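Local coordinates for AB hydrolase-1 domain-containing protein (Streptococcus mutans, PDB 4L9A) that is an alpha/beta-hydrolase-fold protein that probably acts as a carboxylesterase, hydrolysing carboxylic esters, at residues 158-164 against 240-246; 139-143 against 267-271. The contacts are given in a common frame with arbitrary orientation. Numbering follows the deposited sequence.

Interaction 1. Residues 158-164 against 240-246; sequences YPQLALR and ESFREKE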
# COMPACT_ATOMS: atom_id res chain seq x y z
N TYR A 158 9.14 -12.41 15.17
CA TYR A 158 10.45 -12.13 14.62
C TYR A 158 11.23 -11.36 15.66
O TYR A 158 10.86 -10.25 16.01
CB TYR A 158 10.32 -11.27 13.36
CG TYR A 158 9.81 -12.01 12.15
CD1 TYR A 158 10.59 -12.98 11.52
CD2 TYR A 158 8.56 -11.73 11.61
CE1 TYR A 158 10.14 -13.65 10.41
CE2 TYR A 158 8.10 -12.40 10.50
CZ TYR A 158 8.89 -13.36 9.90
OH TYR A 158 8.42 -14.02 8.79
N PRO A 159 12.31 -11.96 16.19
CA PRO A 159 13.05 -11.20 17.20
C PRO A 159 13.58 -9.88 16.62
O PRO A 159 13.68 -8.90 17.36
CB PRO A 159 14.18 -12.15 17.62
CG PRO A 159 14.28 -13.16 16.50
CD PRO A 159 12.89 -13.29 15.94
N GLN A 160 13.89 -9.84 15.33
CA GLN A 160 14.42 -8.60 14.76
C GLN A 160 13.41 -7.45 14.74
O GLN A 160 13.78 -6.30 14.96
CB GLN A 160 15.11 -8.81 13.40
CG GLN A 160 14.41 -9.73 12.39
CD GLN A 160 14.39 -11.20 12.81
OE1 GLN A 160 13.48 -11.62 13.52
NE2 GLN A 160 15.37 -11.98 12.38
N LEU A 161 12.14 -7.76 14.53
CA LEU A 161 11.11 -6.72 14.58
C LEU A 161 10.86 -6.28 16.02
O LEU A 161 10.64 -5.10 16.29
CB LEU A 161 9.82 -7.20 13.93
CG LEU A 161 9.92 -7.50 12.44
CD1 LEU A 161 8.62 -8.09 11.92
CD2 LEU A 161 10.30 -6.23 11.66
N ALA A 162 10.92 -7.24 16.94
CA ALA A 162 10.72 -6.95 18.35
C ALA A 162 11.79 -6.00 18.85
O ALA A 162 11.51 -5.08 19.62
CB ALA A 162 10.71 -8.23 19.18
N LEU A 163 13.03 -6.22 18.41
CA LEU A 163 14.14 -5.37 18.82
C LEU A 163 14.03 -3.98 18.19
O LEU A 163 14.30 -2.97 18.85
CB LEU A 163 15.48 -6.03 18.46
CG LEU A 163 15.85 -7.24 19.32
CD1 LEU A 163 17.05 -7.99 18.73
CD2 LEU A 163 16.13 -6.80 20.74
N ARG A 164 13.62 -3.92 16.93
CA ARG A 164 13.49 -2.63 16.27
C ARG A 164 12.46 -1.75 16.98
O ARG A 164 12.72 -0.59 17.27
CB ARG A 164 13.15 -2.80 14.78
CG ARG A 164 14.21 -3.55 13.96
CD ARG A 164 13.77 -3.65 12.50
NE ARG A 164 14.69 -4.44 11.68
CZ ARG A 164 14.49 -4.70 10.39
NH1 ARG A 164 13.41 -4.23 9.77
NH2 ARG A 164 15.37 -5.43 9.72
N GLU A 240 12.29 -8.13 3.20
CA GLU A 240 13.56 -8.39 3.86
C GLU A 240 13.78 -9.90 3.97
O GLU A 240 12.82 -10.66 4.12
CB GLU A 240 13.58 -7.72 5.24
CG GLU A 240 13.45 -6.19 5.18
CD GLU A 240 13.19 -5.56 6.54
OE1 GLU A 240 14.16 -5.27 7.26
OE2 GLU A 240 12.01 -5.39 6.90
N SER A 241 15.04 -10.34 3.89
CA SER A 241 15.34 -11.77 3.84
C SER A 241 14.77 -12.60 5.00
O SER A 241 14.38 -13.74 4.80
CB SER A 241 16.86 -12.02 3.74
OG SER A 241 17.54 -11.47 4.85
N PHE A 242 14.72 -12.03 6.20
CA PHE A 242 14.30 -12.84 7.35
C PHE A 242 12.82 -13.25 7.32
O PHE A 242 12.39 -14.10 8.10
CB PHE A 242 14.68 -12.17 8.67
CG PHE A 242 13.96 -10.88 8.94
CD1 PHE A 242 12.70 -10.87 9.51
CD2 PHE A 242 14.57 -9.66 8.64
CE1 PHE A 242 12.04 -9.67 9.76
CE2 PHE A 242 13.91 -8.46 8.88
CZ PHE A 242 12.65 -8.47 9.44
N ARG A 243 12.05 -12.68 6.40
CA ARG A 243 10.64 -13.05 6.25
C ARG A 243 10.37 -14.03 5.11
O ARG A 243 9.22 -14.25 4.75
CB ARG A 243 9.81 -11.79 6.03
CG ARG A 243 9.70 -10.97 7.28
CD ARG A 243 8.25 -10.67 7.56
NE ARG A 243 7.98 -9.31 7.21
CZ ARG A 243 6.77 -8.77 7.13
NH1 ARG A 243 5.66 -9.47 7.36
NH2 ARG A 243 6.69 -7.50 6.80
N GLU A 244 11.42 -14.64 4.57
CA GLU A 244 11.25 -15.49 3.38
C GLU A 244 10.20 -16.60 3.52
O GLU A 244 9.32 -16.75 2.67
CB GLU A 244 12.60 -16.08 2.95
CG GLU A 244 12.51 -17.00 1.73
CD GLU A 244 13.78 -17.81 1.51
OE1 GLU A 244 14.50 -18.07 2.50
OE2 GLU A 244 14.07 -18.17 0.36
N LYS A 245 10.29 -17.38 4.60
CA LYS A 245 9.38 -18.52 4.78
C LYS A 245 7.91 -18.08 4.89
O LYS A 245 7.02 -18.66 4.27
CB LYS A 245 9.77 -19.34 6.00
CG LYS A 245 8.92 -20.59 6.18
CD LYS A 245 9.36 -21.41 7.38
CE LYS A 245 8.45 -22.61 7.55
NZ LYS A 245 8.36 -23.41 6.29
N GLU A 246 7.68 -17.06 5.70
CA GLU A 246 6.36 -16.46 5.87
C GLU A 246 5.72 -16.16 4.51
O GLU A 246 4.60 -16.59 4.23
CB GLU A 246 6.48 -15.19 6.71
CG GLU A 246 5.23 -14.27 6.68
CD GLU A 246 5.50 -12.90 7.29
OE1 GLU A 246 6.63 -12.67 7.79
OE2 GLU A 246 4.59 -12.04 7.27
O HOH W 1 9.50 -16.32 7.64
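An aromatic contact flanked by a salt bridge and a tyrosine-carboxylate hydrogen bond joins the N-cap and first two turns of helix 159-167 to the segment that leads from strand 235-239 into helix 244-248, in a partly buried part of the fold well away from the chain's centre. F242 lies in the middle. Its ring edge points at the face of Y158 in a T-shaped pair, with centroids 5.3 Å apart and planes at 70°. One face of F242 receives Q160 CG as a CH-pi contact, 3.4 Å from the ring centroid, while L161 CD2 meets CZ of F242 at its edge, 3.9 Å away. Helix 159-167 belongs to the largely helical insertion between strands 134-141 and 235-239, where alpha/beta hydrolases usually carry their cap, so the contact probably joins a cap-like region to the core. On one flank, R164 NH2 forms a salt bridge to E240 OE1 (2.7 Å), and F242 CZ lies over one face of the guanidinium. On the other, Y158 OH donates to E246 OE1 at a very short 2.5 Å, although that oxygen is less surely placed. Water 1 accepts from E246 N and donates to Y158 OH (2.8 Å each).

Interaction 2. Residues 139-143 against 267-271; sequences IGLEP and HHYLH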
# COMPACT_ATOMS: atom_id res chain seq x y z
N ILE A 139 2.02 -6.30 -7.07
CA ILE A 139 3.36 -5.93 -6.65
C ILE A 139 3.30 -5.59 -5.17
O ILE A 139 2.70 -4.60 -4.77
CB ILE A 139 3.90 -4.71 -7.43
CG1 ILE A 139 3.69 -4.89 -8.94
CG2 ILE A 139 5.36 -4.47 -7.09
CD1 ILE A 139 4.41 -6.09 -9.54
N GLY A 140 3.88 -6.43 -4.33
CA GLY A 140 3.73 -6.20 -2.90
C GLY A 140 5.04 -5.88 -2.23
O GLY A 140 6.01 -6.63 -2.35
N LEU A 141 5.08 -4.76 -1.52
CA LEU A 141 6.22 -4.41 -0.70
C LEU A 141 5.88 -4.76 0.74
O LEU A 141 5.10 -4.06 1.39
CB LEU A 141 6.55 -2.92 -0.84
CG LEU A 141 6.91 -2.41 -2.25
CD1 LEU A 141 7.75 -3.40 -3.04
CD2 LEU A 141 5.64 -2.04 -3.03
N GLU A 142 6.44 -5.87 1.24
CA GLU A 142 6.09 -6.41 2.56
C GLU A 142 4.60 -6.29 2.90
O GLU A 142 4.21 -5.73 3.93
CB GLU A 142 6.98 -5.81 3.65
CG GLU A 142 8.42 -6.38 3.56
CD GLU A 142 9.27 -6.15 4.79
OE1 GLU A 142 8.81 -5.49 5.76
OE2 GLU A 142 10.43 -6.62 4.78
N PRO A 143 3.75 -6.82 2.01
CA PRO A 143 2.31 -6.80 2.29
C PRO A 143 2.01 -7.58 3.57
O PRO A 143 2.64 -8.61 3.82
CB PRO A 143 1.70 -7.50 1.07
CG PRO A 143 2.81 -8.37 0.55
CD PRO A 143 4.08 -7.60 0.81
N HIS A 267 14.97 -2.58 5.75
CA HIS A 267 13.85 -2.04 6.50
C HIS A 267 12.52 -2.34 5.82
O HIS A 267 12.47 -2.94 4.75
CB HIS A 267 14.02 -0.54 6.72
CG HIS A 267 14.25 0.23 5.46
ND1 HIS A 267 13.22 0.64 4.64
CD2 HIS A 267 15.39 0.65 4.87
CE1 HIS A 267 13.71 1.28 3.60
NE2 HIS A 267 15.03 1.31 3.72
N HIS A 268 11.44 -1.90 6.45
CA HIS A 268 10.08 -2.21 6.02
C HIS A 268 9.64 -1.40 4.78
O HIS A 268 8.69 -1.77 4.10
CB HIS A 268 9.15 -1.94 7.20
CG HIS A 268 7.71 -2.30 6.96
ND1 HIS A 268 7.31 -3.50 6.42
CD2 HIS A 268 6.57 -1.62 7.26
CE1 HIS A 268 5.99 -3.54 6.37
NE2 HIS A 268 5.51 -2.42 6.89
N TYR A 269 10.35 -0.31 4.50
CA TYR A 269 9.89 0.64 3.49
C TYR A 269 10.58 0.45 2.15
O TYR A 269 11.28 1.34 1.66
CB TYR A 269 10.02 2.09 4.01
CG TYR A 269 8.97 2.42 5.06
CD1 TYR A 269 9.14 2.02 6.39
CD2 TYR A 269 7.81 3.11 4.73
CE1 TYR A 269 8.17 2.32 7.36
CE2 TYR A 269 6.85 3.41 5.68
CZ TYR A 269 7.04 3.01 6.99
OH TYR A 269 6.07 3.31 7.93
N LEU A 270 10.37 -0.72 1.55
CA LEU A 270 11.09 -1.11 0.35
C LEU A 270 10.67 -0.27 -0.84
O LEU A 270 11.45 -0.05 -1.77
CB LEU A 270 10.90 -2.61 0.08
CG LEU A 270 11.34 -3.49 1.25
CD1 LEU A 270 11.20 -4.99 0.91
CD2 LEU A 270 12.78 -3.16 1.67
N HIS A 271 9.43 0.22 -0.82
CA HIS A 271 8.95 1.10 -1.88
C HIS A 271 9.65 2.46 -1.89
O HIS A 271 9.57 3.19 -2.87
CB HIS A 271 7.44 1.31 -1.80
CG HIS A 271 6.98 1.91 -0.51
ND1 HIS A 271 7.19 1.30 0.70
CD2 HIS A 271 6.33 3.07 -0.25
CE1 HIS A 271 6.68 2.06 1.67
NE2 HIS A 271 6.16 3.14 1.11
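Through I139 and G140 the chain still runs as strand 134-141, in the interior of the central sheet; G140 shares backbone hydrogen bonds with I236 and F238 of strand 235-239. L141, the last strand residue, is the first to reach 267-271: its CG packs on H271 CB at 3.8 Å and its CB faces L270 CB at 4.5 Å. E142 then takes a left-handed backbone conformation (phi 38°, psi 55°) and directs its side chain across. Its OE1 accepts a short, nearly straight hydrogen bond from H268 ND1 (2.6 Å, 173°), and its CG touches L270 CD1 at 4.1 Å. Such a His-carboxylate pair matches the charge-relay geometry of alpha/beta hydrolases, whose catalytic histidine follows the last strand; an acid after the sixth strand is known from pancreatic lipase, so the arrangement is consistent with a triad. H268 also meets the ring of H117, at the end of strand 111-117. At P143 the chain turns away, its carbonyl oxygen hydrogen-bonded to the hydroxyl of Y247.

E142 joins the two contacts, whose centres lie about 13 Å apart. Its OE1, which holds H268 in interaction 2, also forms a salt bridge to R243 NH2 of interaction 1 (3.1 Å), while E142 OE2 lies 2.9 Å from E240 N, a probable hydrogen bond. E240 in turn brings its carboxylate, paired with R164, close to the histidine loop, with E240 OE1 3.2 Å from H267 N. The glutamate that faces the presumed active-site histidine is thus held from the 240-246 side as well, and the same segment packs against helix 159-167 of the presumed cap. In sequence, both segments of interaction 1 fall between those of interaction 2.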